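Local structure of ornithine cyclodeaminase (Methanococcus maripaludis S2, 3C2Q) at residues T30-H35 with M293-K298; V36-E41 with V56-K61; T175-S180 with E228-Q233. The protein catalyses the conversion of L-ornithine to L-proline with release of ammonia, using NAD(+) as cofactor. All blocks are in the same frame, centred on the assembly; numbering follows the deposited sequence.

Interaction 1: residues T30-H35 with M293-K298; sequences TNHPTH and MPSYIK
H32 ND1 and S295 OG share the shortest polar bond between residues 30-35 and 293-298, 2.8 Å long and nearly straight at 169°. Either atom could be the donor. S295 OG lies at the edge of the imidazole, in the ring plane. The serine has OG between the backbone N and the carbonyl carbon (chi1 60°), and this swings the hydroxyl over to the histidine. S295 CB follows it in, 3.3 Å from H32 ND1. One face of the H32 ring carries N31 OD1, offset toward the rim.

The backbones are tied just beside this pair. S295 N donates to N31 O at 2.9 Å, from above the carbonyl plane. The same oxygen receives a CA-H...O contact from P294 CA at 3.1 Å, so two groups of 293-298 converge on it. A water adds a bridge: it accepts from N31 ND2 and donates to M293 O. N31 ND2 also makes a weak hydrogen bond to Q319.

P33 and Y296 close the more exposed end. P33 CG meets the edge of the phenol ring in its plane, 3.7 Å from Y296 CD2. The other ring of note is P294, whose CG sits over one face of Y296. Within 30-35, T30 OG1 accepts from H32 N at 2.9 Å. F99 of the second subunit packs on T30 and N31.

The contact joins the loop leading into strand 34-38 of the mixed sheet to a type I beta turn, P294 to I297, that precedes strand 298-303 of the parallel Rossmann-fold sheet.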
loop_
_atom_site.group_PDB
_atom_site.type_symbol
_atom_site.label_atom_id
_atom_site.label_comp_id
_atom_site.label_asym_id
_atom_site.label_seq_id
_atom_site.Cartn_x
_atom_site.Cartn_y
_atom_site.Cartn_z
ATOM N N THR B 30 22.819 -19.143 -6.432
ATOM C CA THR B 30 22.377 -18.077 -5.551
ATOM C C THR B 30 22.957 -16.750 -6.056
ATOM O O THR B 30 23.654 -16.697 -7.099
ATOM C CB THR B 30 22.889 -18.295 -4.119
ATOM O OG1 THR B 30 24.295 -18.036 -4.081
ATOM C CG2 THR B 30 22.589 -19.730 -3.606
ATOM N N ASN B 31 22.690 -15.654 -5.331
ATOM C CA ASN B 31 23.346 -14.409 -5.679
ATOM C C ASN B 31 24.693 -14.201 -4.931
ATOM O O ASN B 31 25.293 -13.125 -4.979
ATOM C CB ASN B 31 22.383 -13.201 -5.515
ATOM C CG ASN B 31 21.893 -13.018 -4.096
ATOM O OD1 ASN B 31 21.851 -13.964 -3.309
ATOM N ND2 ASN B 31 21.464 -11.790 -3.769
ATOM N N HIS B 32 25.169 -15.249 -4.260
ATOM C CA HIS B 32 26.393 -15.146 -3.462
ATOM C C HIS B 32 27.661 -15.605 -4.205
ATOM O O HIS B 32 27.587 -16.473 -5.072
ATOM C CB HIS B 32 26.255 -15.972 -2.184
ATOM C CG HIS B 32 24.983 -15.724 -1.423
ATOM N ND1 HIS B 32 24.628 -14.480 -0.946
ATOM C CD2 HIS B 32 24.011 -16.573 -1.023
ATOM C CE1 HIS B 32 23.475 -14.572 -0.301
ATOM N NE2 HIS B 32 23.070 -15.832 -0.349
ATOM N N PRO B 33 28.835 -15.043 -3.832
ATOM C CA PRO B 33 30.098 -15.552 -4.385
ATOM C C PRO B 33 30.212 -17.040 -4.143
ATOM O O PRO B 33 29.903 -17.543 -3.056
ATOM C CB PRO B 33 31.204 -14.786 -3.625
ATOM C CG PRO B 33 30.511 -13.841 -2.680
ATOM C CD PRO B 33 29.018 -13.904 -2.914
ATOM N N THR B 34 30.600 -17.764 -5.177
ATOM C CA THR B 34 30.634 -19.235 -5.088
ATOM C C THR B 34 32.020 -19.713 -5.563
ATOM O O THR B 34 32.590 -19.116 -6.487
ATOM C CB THR B 34 29.506 -19.850 -5.956
ATOM O OG1 THR B 34 28.233 -19.358 -5.488
ATOM C CG2 THR B 34 29.527 -21.421 -5.930
ATOM N N HIS B 35 32.557 -20.755 -4.920
ATOM C CA HIS B 35 33.795 -21.383 -5.400
ATOM C C HIS B 35 33.490 -22.818 -5.773
ATOM O O HIS B 35 32.578 -23.426 -5.200
ATOM C CB HIS B 35 34.903 -21.334 -4.342
ATOM C CG HIS B 35 35.282 -19.949 -3.915
ATOM N ND1 HIS B 35 36.030 -19.703 -2.789
ATOM C CD2 HIS B 35 35.003 -18.735 -4.445
ATOM C CE1 HIS B 35 36.210 -18.401 -2.647
ATOM N NE2 HIS B 35 35.587 -17.790 -3.635
HETATM N N MSE B 293 22.708 -8.778 -9.592
HETATM C CA MSE B 293 23.724 -8.350 -8.621
HETATM C C MSE B 293 24.156 -9.418 -7.639
HETATM O O MSE B 293 23.323 -10.147 -7.118
HETATM C CB MSE B 293 23.150 -7.194 -7.782
HETATM C CG MSE B 293 23.088 -5.868 -8.521
HETATM SE SE MSE B 293 22.063 -4.626 -7.325
HETATM C CE MSE B 293 23.275 -4.663 -5.806
ATOM N N PRO B 294 25.457 -9.471 -7.318
ATOM C CA PRO B 294 25.884 -10.317 -6.208
ATOM C C PRO B 294 25.508 -9.683 -4.858
ATOM O O PRO B 294 25.319 -8.459 -4.780
ATOM C CB PRO B 294 27.414 -10.358 -6.374
ATOM C CG PRO B 294 27.761 -9.129 -7.033
ATOM C CD PRO B 294 26.599 -8.789 -7.955
ATOM N N SER B 295 25.398 -10.507 -3.825
ATOM C CA SER B 295 24.940 -10.051 -2.506
ATOM C C SER B 295 25.903 -9.119 -1.761
ATOM O O SER B 295 25.492 -8.454 -0.790
ATOM C CB SER B 295 24.645 -11.259 -1.617
ATOM O OG SER B 295 25.830 -12.045 -1.469
ATOM N N TYR B 296 27.173 -9.064 -2.192
ATOM C CA TYR B 296 28.136 -8.228 -1.472
ATOM C C TYR B 296 28.064 -6.729 -1.814
ATOM O O TYR B 296 28.696 -5.925 -1.155
ATOM C CB TYR B 296 29.589 -8.752 -1.607
ATOM C CG TYR B 296 30.063 -8.988 -3.016
ATOM C CD1 TYR B 296 30.325 -7.914 -3.888
ATOM C CD2 TYR B 296 30.268 -10.287 -3.481
ATOM C CE1 TYR B 296 30.763 -8.137 -5.177
ATOM C CE2 TYR B 296 30.713 -10.515 -4.781
ATOM C CZ TYR B 296 30.963 -9.452 -5.612
ATOM O OH TYR B 296 31.409 -9.687 -6.899
ATOM N N ILE B 297 27.303 -6.353 -2.836
ATOM C CA ILE B 297 27.177 -4.935 -3.183
ATOM C C ILE B 297 26.105 -4.340 -2.257
ATOM O O ILE B 297 25.011 -4.889 -2.133
ATOM C CB ILE B 297 26.797 -4.737 -4.657
ATOM C CG1 ILE B 297 27.801 -5.458 -5.576
ATOM C CG2 ILE B 297 26.674 -3.215 -5.019
ATOM C CD1 ILE B 297 27.477 -5.296 -7.054
ATOM N N LYS B 298 26.442 -3.251 -1.583
ATOM C CA LYS B 298 25.471 -2.566 -0.727
ATOM C C LYS B 298 24.245 -2.133 -1.593
ATOM O O LYS B 298 24.370 -1.479 -2.623
ATOM C CB LYS B 298 26.172 -1.388 -0.023
ATOM C CG LYS B 298 25.281 -0.486 0.816
ATOM C CD LYS B 298 25.310 -0.889 2.319
ATOM C CE LYS B 298 23.989 -0.577 2.988
ATOM N NZ LYS B 298 24.211 0.228 4.238
HETATM O O HOH W 1 20.986 -9.597 -5.571
#

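Interaction 2: residues V36-E41 with V56-K61; sequences VKVNDE and VYPEEK
V38 and V56 meet tip to tip between two strands of the same mixed beta sheet, 34-38 and 53-57. The strands are not neighbours in that sheet, as 41-46 and 62-66 lie between them in its order. Backbone pairing between them is absent, and side chains make the contact.

The packed part is apolar. V38 CG2 touches V56 CG1 at 3.7 Å. V38 has CG1 anti to the backbone N (chi1 179°), and V38 CG1 rests on P58 CB at 3.9 Å. V36 CG2 is further from V56 CG2, at 4.4 Å. Around them, A63 of strand 62-66 touches both V36 and V56, I43 packs against V36 and V38, and L78 reaches V36.

The other side is looser and polar. It is built from a type I' turn, V38 to E41, and a short 3-10 segment, 58-60. The turn is closed by paired backbone bonds between V38 and E41. Past the 3-10 segment, K61 N bonds back to P58 O. N39 OD1 only skirts P58 CB, at 4.3 Å. E41 and K61 are both extended beyond CG, and their side chains cross at a slant to form a salt bridge on the solvent side. Its two hydrogen bonds are weak. K61 NZ is shared almost evenly by the carboxylate, 3.3 Å from E41 OE1 and 3.4 Å from E41 OE2.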
loop_
_atom_site.group_PDB
_atom_site.type_symbol
_atom_site.label_atom_id
_atom_site.label_comp_id
_atom_site.label_asym_id
_atom_site.label_seq_id
_atom_site.Cartn_x
_atom_site.Cartn_y
_atom_site.Cartn_z
ATOM N N VAL B 36 34.214 -23.343 -6.765
ATOM C CA VAL B 36 34.042 -24.739 -7.185
ATOM C C VAL B 36 35.376 -25.522 -7.110
ATOM O O VAL B 36 36.428 -25.001 -7.442
ATOM C CB VAL B 36 33.467 -24.854 -8.610
ATOM C CG1 VAL B 36 31.967 -24.495 -8.616
ATOM C CG2 VAL B 36 34.261 -23.968 -9.609
ATOM N N LYS B 37 35.316 -26.767 -6.663
ATOM C CA LYS B 37 36.539 -27.561 -6.539
ATOM C C LYS B 37 36.759 -28.341 -7.822
ATOM O O LYS B 37 35.940 -29.181 -8.215
ATOM C CB LYS B 37 36.474 -28.500 -5.340
ATOM C CG LYS B 37 37.848 -29.059 -4.948
ATOM C CD LYS B 37 37.790 -29.814 -3.656
ATOM C CE LYS B 37 39.127 -30.480 -3.347
ATOM N NZ LYS B 37 39.173 -30.860 -1.901
ATOM N N VAL B 38 37.862 -28.012 -8.480
ATOM C CA VAL B 38 38.211 -28.590 -9.769
ATOM C C VAL B 38 39.691 -29.019 -9.728
ATOM O O VAL B 38 40.575 -28.212 -9.409
ATOM C CB VAL B 38 37.954 -27.584 -10.930
ATOM C CG1 VAL B 38 38.344 -28.184 -12.281
ATOM C CG2 VAL B 38 36.458 -27.121 -10.939
ATOM N N ASN B 39 39.935 -30.285 -10.070
ATOM C CA ASN B 39 41.290 -30.879 -10.013
ATOM C C ASN B 39 41.951 -30.517 -8.699
ATOM O O ASN B 39 43.043 -29.937 -8.673
ATOM C CB ASN B 39 42.126 -30.448 -11.221
ATOM C CG ASN B 39 41.592 -31.017 -12.538
ATOM O OD1 ASN B 39 41.533 -30.315 -13.553
ATOM N ND2 ASN B 39 41.187 -32.292 -12.524
ATOM N N ASP B 40 41.217 -30.804 -7.620
ATOM C CA ASP B 40 41.618 -30.550 -6.224
ATOM C C ASP B 40 42.031 -29.121 -5.841
ATOM O O ASP B 40 42.719 -28.925 -4.845
ATOM C CB ASP B 40 42.688 -31.568 -5.778
ATOM C CG ASP B 40 42.354 -32.988 -6.219
ATOM O OD1 ASP B 40 41.396 -33.579 -5.673
ATOM O OD2 ASP B 40 43.035 -33.500 -7.132
ATOM N N GLU B 41 41.631 -28.132 -6.635
ATOM C CA GLU B 41 41.838 -26.727 -6.280
ATOM C C GLU B 41 40.495 -25.990 -6.293
ATOM O O GLU B 41 39.636 -26.287 -7.126
ATOM C CB GLU B 41 42.749 -26.033 -7.284
ATOM C CG GLU B 41 44.166 -26.555 -7.394
ATOM C CD GLU B 41 44.747 -26.265 -8.776
ATOM O OE1 GLU B 41 44.874 -25.065 -9.124
ATOM O OE2 GLU B 41 45.053 -27.242 -9.516
ATOM N N VAL B 56 32.445 -24.270 -16.110
ATOM C CA VAL B 56 33.845 -24.480 -15.724
ATOM C C VAL B 56 34.720 -24.724 -16.974
ATOM O O VAL B 56 34.300 -25.408 -17.932
ATOM C CB VAL B 56 33.952 -25.663 -14.730
ATOM C CG1 VAL B 56 35.388 -25.866 -14.248
ATOM C CG2 VAL B 56 33.018 -25.438 -13.538
ATOM N N TYR B 57 35.899 -24.114 -16.957
ATOM C CA TYR B 57 36.930 -24.279 -17.979
ATOM C C TYR B 57 38.136 -24.900 -17.259
ATOM O O TYR B 57 39.023 -24.186 -16.831
ATOM C CB TYR B 57 37.293 -22.918 -18.555
ATOM C CG TYR B 57 36.078 -22.146 -19.035
ATOM C CD1 TYR B 57 35.470 -22.456 -20.250
ATOM C CD2 TYR B 57 35.527 -21.118 -18.258
ATOM C CE1 TYR B 57 34.346 -21.757 -20.692
ATOM C CE2 TYR B 57 34.399 -20.408 -18.699
ATOM C CZ TYR B 57 33.820 -20.740 -19.911
ATOM O OH TYR B 57 32.714 -20.051 -20.364
ATOM N N PRO B 58 38.117 -26.218 -17.055
ATOM C CA PRO B 58 39.136 -26.780 -16.168
ATOM C C PRO B 58 40.575 -26.478 -16.602
ATOM O O PRO B 58 41.415 -26.174 -15.742
ATOM C CB PRO B 58 38.820 -28.274 -16.170
ATOM C CG PRO B 58 37.361 -28.354 -16.571
ATOM C CD PRO B 58 37.207 -27.252 -17.568
ATOM N N GLU B 59 40.834 -26.500 -17.916
ATOM C CA GLU B 59 42.173 -26.256 -18.494
ATOM C C GLU B 59 42.655 -24.829 -18.298
ATOM O O GLU B 59 43.869 -24.560 -18.317
ATOM C CB GLU B 59 42.181 -26.590 -19.991
ATOM C CG GLU B 59 42.735 -27.981 -20.339
ATOM C CD GLU B 59 41.687 -29.106 -20.430
ATOM O OE1 GLU B 59 40.869 -29.228 -19.489
ATOM O OE2 GLU B 59 41.707 -29.892 -21.436
ATOM N N GLU B 60 41.708 -23.909 -18.100
ATOM C CA GLU B 60 42.040 -22.518 -17.828
ATOM C C GLU B 60 42.042 -22.208 -16.327
ATOM O O GLU B 60 42.387 -21.099 -15.922
ATOM C CB GLU B 60 41.105 -21.588 -18.618
ATOM C CG GLU B 60 41.115 -21.870 -20.119
ATOM C CD GLU B 60 40.055 -21.101 -20.911
ATOM O OE1 GLU B 60 39.923 -19.861 -20.728
ATOM O OE2 GLU B 60 39.364 -21.742 -21.747
ATOM N N LYS B 61 41.703 -23.204 -15.507
ATOM C CA LYS B 61 41.505 -23.008 -14.059
ATOM C C LYS B 61 40.631 -21.760 -13.777
ATOM O O LYS B 61 40.974 -20.887 -12.975
ATOM C CB LYS B 61 42.839 -22.935 -13.305
ATOM C CG LYS B 61 43.657 -24.217 -13.424
ATOM C CD LYS B 61 45.058 -24.027 -12.928
ATOM C CE LYS B 61 45.717 -25.400 -12.795
ATOM N NZ LYS B 61 46.810 -25.379 -11.781
#

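Interaction 3: residues T175-S180 with E228-Q233; sequences THDIES and EGIMYQ
The backbones of helix 171-183 and of the turn that starts helix 230-237 come closest at D177 and G229, CA atoms 6.2 Å apart. Both helices belong to the Rossmann-fold region, and G229 is the N-cap of the second.

D177, pointing toward 228-233 with CG anti to the backbone N (chi1 171°), lays its carboxylate across the first turn of that helix. I230 N donates to D177 OD1 at 2.8 Å, on the syn side, somewhat out of the carboxylate plane. M231 N donates to D177 OD2 at 2.9 Å in a straight bond, from above the carboxylate plane. The negative charge sits at a helix N-terminus, where the dipole would probably stabilise it.

G229 CA is 3.5 Å from D177 OD1. At G229 (phi 111°, psi -176°) a CB would jam against the carbonyl O of E228, which calls for glycine. I230 crosses the carboxylate obliquely, with CB near OD1. I178 and M231 side chains cross at about a right angle, with I178 CD1 4.1 Å from M231 CG. I147 packs on D177 and I230.

A water continues this network: it donates to D177 OD2 and to E228 O, and accepts from Y232 N at 2.9 Å.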
loop_
_atom_site.group_PDB
_atom_site.type_symbol
_atom_site.label_atom_id
_atom_site.label_comp_id
_atom_site.label_asym_id
_atom_site.label_seq_id
_atom_site.Cartn_x
_atom_site.Cartn_y
_atom_site.Cartn_z
ATOM N N THR B 175 13.199 10.896 -20.463
ATOM C CA THR B 175 12.383 11.848 -21.212
ATOM C C THR B 175 11.652 12.846 -20.312
ATOM O O THR B 175 11.475 13.992 -20.712
ATOM C CB THR B 175 11.385 11.190 -22.217
ATOM O OG1 THR B 175 10.431 10.371 -21.500
ATOM C CG2 THR B 175 12.153 10.345 -23.255
ATOM N N HIS B 176 11.242 12.430 -19.103
ATOM C CA HIS B 176 10.694 13.416 -18.145
ATOM C C HIS B 176 11.731 14.341 -17.544
ATOM O O HIS B 176 11.420 15.512 -17.294
ATOM C CB HIS B 176 9.802 12.781 -17.053
ATOM C CG HIS B 176 8.525 12.188 -17.602
ATOM N ND1 HIS B 176 7.550 12.948 -18.221
ATOM C CD2 HIS B 176 8.073 10.911 -17.620
ATOM C CE1 HIS B 176 6.550 12.165 -18.588
ATOM N NE2 HIS B 176 6.855 10.920 -18.256
ATOM N N ASP B 177 12.935 13.824 -17.296
ATOM C CA ASP B 177 14.068 14.676 -16.909
ATOM C C ASP B 177 14.247 15.769 -17.990
ATOM O O ASP B 177 14.378 16.966 -17.693
ATOM C CB ASP B 177 15.349 13.851 -16.761
ATOM C CG ASP B 177 16.615 14.723 -16.575
ATOM O OD1 ASP B 177 16.745 15.469 -15.561
ATOM O OD2 ASP B 177 17.509 14.625 -17.446
ATOM N N ILE B 178 14.200 15.350 -19.247
ATOM C CA ILE B 178 14.422 16.278 -20.352
ATOM C C ILE B 178 13.253 17.238 -20.530
ATOM O O ILE B 178 13.468 18.436 -20.760
ATOM C CB ILE B 178 14.798 15.492 -21.645
ATOM C CG1 ILE B 178 16.213 14.936 -21.457
ATOM C CG2 ILE B 178 14.685 16.444 -22.904
ATOM C CD1 ILE B 178 16.607 13.777 -22.389
ATOM N N GLU B 179 12.022 16.740 -20.385
ATOM C CA GLU B 179 10.841 17.598 -20.285
ATOM C C GLU B 179 11.018 18.701 -19.260
ATOM O O GLU B 179 10.633 19.869 -19.515
ATOM C CB GLU B 179 9.572 16.808 -19.916
ATOM C CG GLU B 179 8.305 17.612 -20.025
ATOM C CD GLU B 179 7.113 16.979 -19.283
ATOM O OE1 GLU B 179 7.125 15.743 -19.017
ATOM O OE2 GLU B 179 6.153 17.710 -18.953
ATOM N N SER B 180 11.554 18.346 -18.088
ATOM C CA SER B 180 11.658 19.355 -17.043
ATOM C C SER B 180 12.782 20.338 -17.388
ATOM O O SER B 180 12.658 21.525 -17.111
ATOM C CB SER B 180 11.807 18.745 -15.624
ATOM O OG SER B 180 13.022 18.039 -15.533
ATOM N N GLU B 228 20.479 21.380 -18.868
ATOM C CA GLU B 228 20.432 21.103 -17.429
ATOM C C GLU B 228 19.757 19.747 -17.207
ATOM O O GLU B 228 19.098 19.219 -18.126
ATOM C CB GLU B 228 19.650 22.203 -16.666
ATOM C CG GLU B 228 18.157 22.173 -16.970
ATOM C CD GLU B 228 17.326 23.283 -16.300
ATOM O OE1 GLU B 228 17.641 24.471 -16.476
ATOM O OE2 GLU B 228 16.316 22.969 -15.621
ATOM N N GLY B 229 19.913 19.195 -15.998
ATOM C CA GLY B 229 19.166 17.990 -15.610
ATOM C C GLY B 229 20.086 16.784 -15.479
ATOM O O GLY B 229 21.327 16.868 -15.598
ATOM N N ILE B 230 19.477 15.635 -15.204
ATOM C CA ILE B 230 20.226 14.414 -14.931
ATOM C C ILE B 230 21.000 13.930 -16.164
ATOM O O ILE B 230 22.186 13.635 -16.059
ATOM C CB ILE B 230 19.273 13.289 -14.435
ATOM C CG1 ILE B 230 18.617 13.669 -13.100
ATOM C CG2 ILE B 230 20.051 11.959 -14.325
ATOM C CD1 ILE B 230 17.200 12.953 -12.881
HETATM N N MSE B 231 20.330 13.809 -17.303
HETATM C CA MSE B 231 20.957 13.275 -18.513
HETATM C C MSE B 231 22.061 14.253 -18.982
HETATM O O MSE B 231 23.153 13.821 -19.353
HETATM C CB MSE B 231 19.919 13.079 -19.632
HETATM C CG MSE B 231 18.680 12.237 -19.240
HETATM SE SE MSE B 231 19.287 10.584 -18.329
HETATM C CE MSE B 231 20.080 9.760 -19.800
ATOM N N TYR B 232 21.770 15.549 -18.923
ATOM C CA TYR B 232 22.796 16.590 -19.154
ATOM C C TYR B 232 24.048 16.391 -18.291
ATOM O O TYR B 232 25.173 16.352 -18.802
ATOM C CB TYR B 232 22.205 17.979 -18.934
ATOM C CG TYR B 232 23.229 19.107 -18.956
ATOM C CD1 TYR B 232 23.587 19.731 -20.161
ATOM C CD2 TYR B 232 23.833 19.550 -17.774
ATOM C CE1 TYR B 232 24.536 20.782 -20.175
ATOM C CE2 TYR B 232 24.784 20.606 -17.779
ATOM C CZ TYR B 232 25.119 21.207 -18.992
ATOM O OH TYR B 232 26.052 22.229 -19.006
ATOM N N GLN B 233 23.874 16.239 -16.987
ATOM C CA GLN B 233 25.014 16.015 -16.138
ATOM C C GLN B 233 25.765 14.723 -16.447
ATOM O O GLN B 233 26.986 14.669 -16.239
ATOM C CB GLN B 233 24.667 16.088 -14.660
ATOM C CG GLN B 233 24.235 17.488 -14.217
ATOM C CD GLN B 233 25.353 18.529 -14.254
ATOM O OE1 GLN B 233 26.546 18.197 -14.298
ATOM N NE2 GLN B 233 24.957 19.803 -14.236
HETATM O O HOH W 2 18.996 16.488 -18.719
#

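Interactions 1 and 2 use adjoining parts of the chain and share strand 34-38, yet differ in depth. Interaction 1 is largely buried and ties the mixed sheet to the Rossmann-fold region. The centre of interaction 2 is about 32 Å from the centre of the chain, and this contact grades from apolar packing to a weak surface salt bridge. Interaction 3 stays within the Rossmann-fold region, on the opposite side of the chain's centre from both, and is partly buried. It has a carboxylate taking two backbone N-H groups at a helix start, while interaction 1 combines a backbone bond, a histidine-serine bond and a water bridge. Interactions 2 and 3 lie within the chain loop that interaction 1 closes.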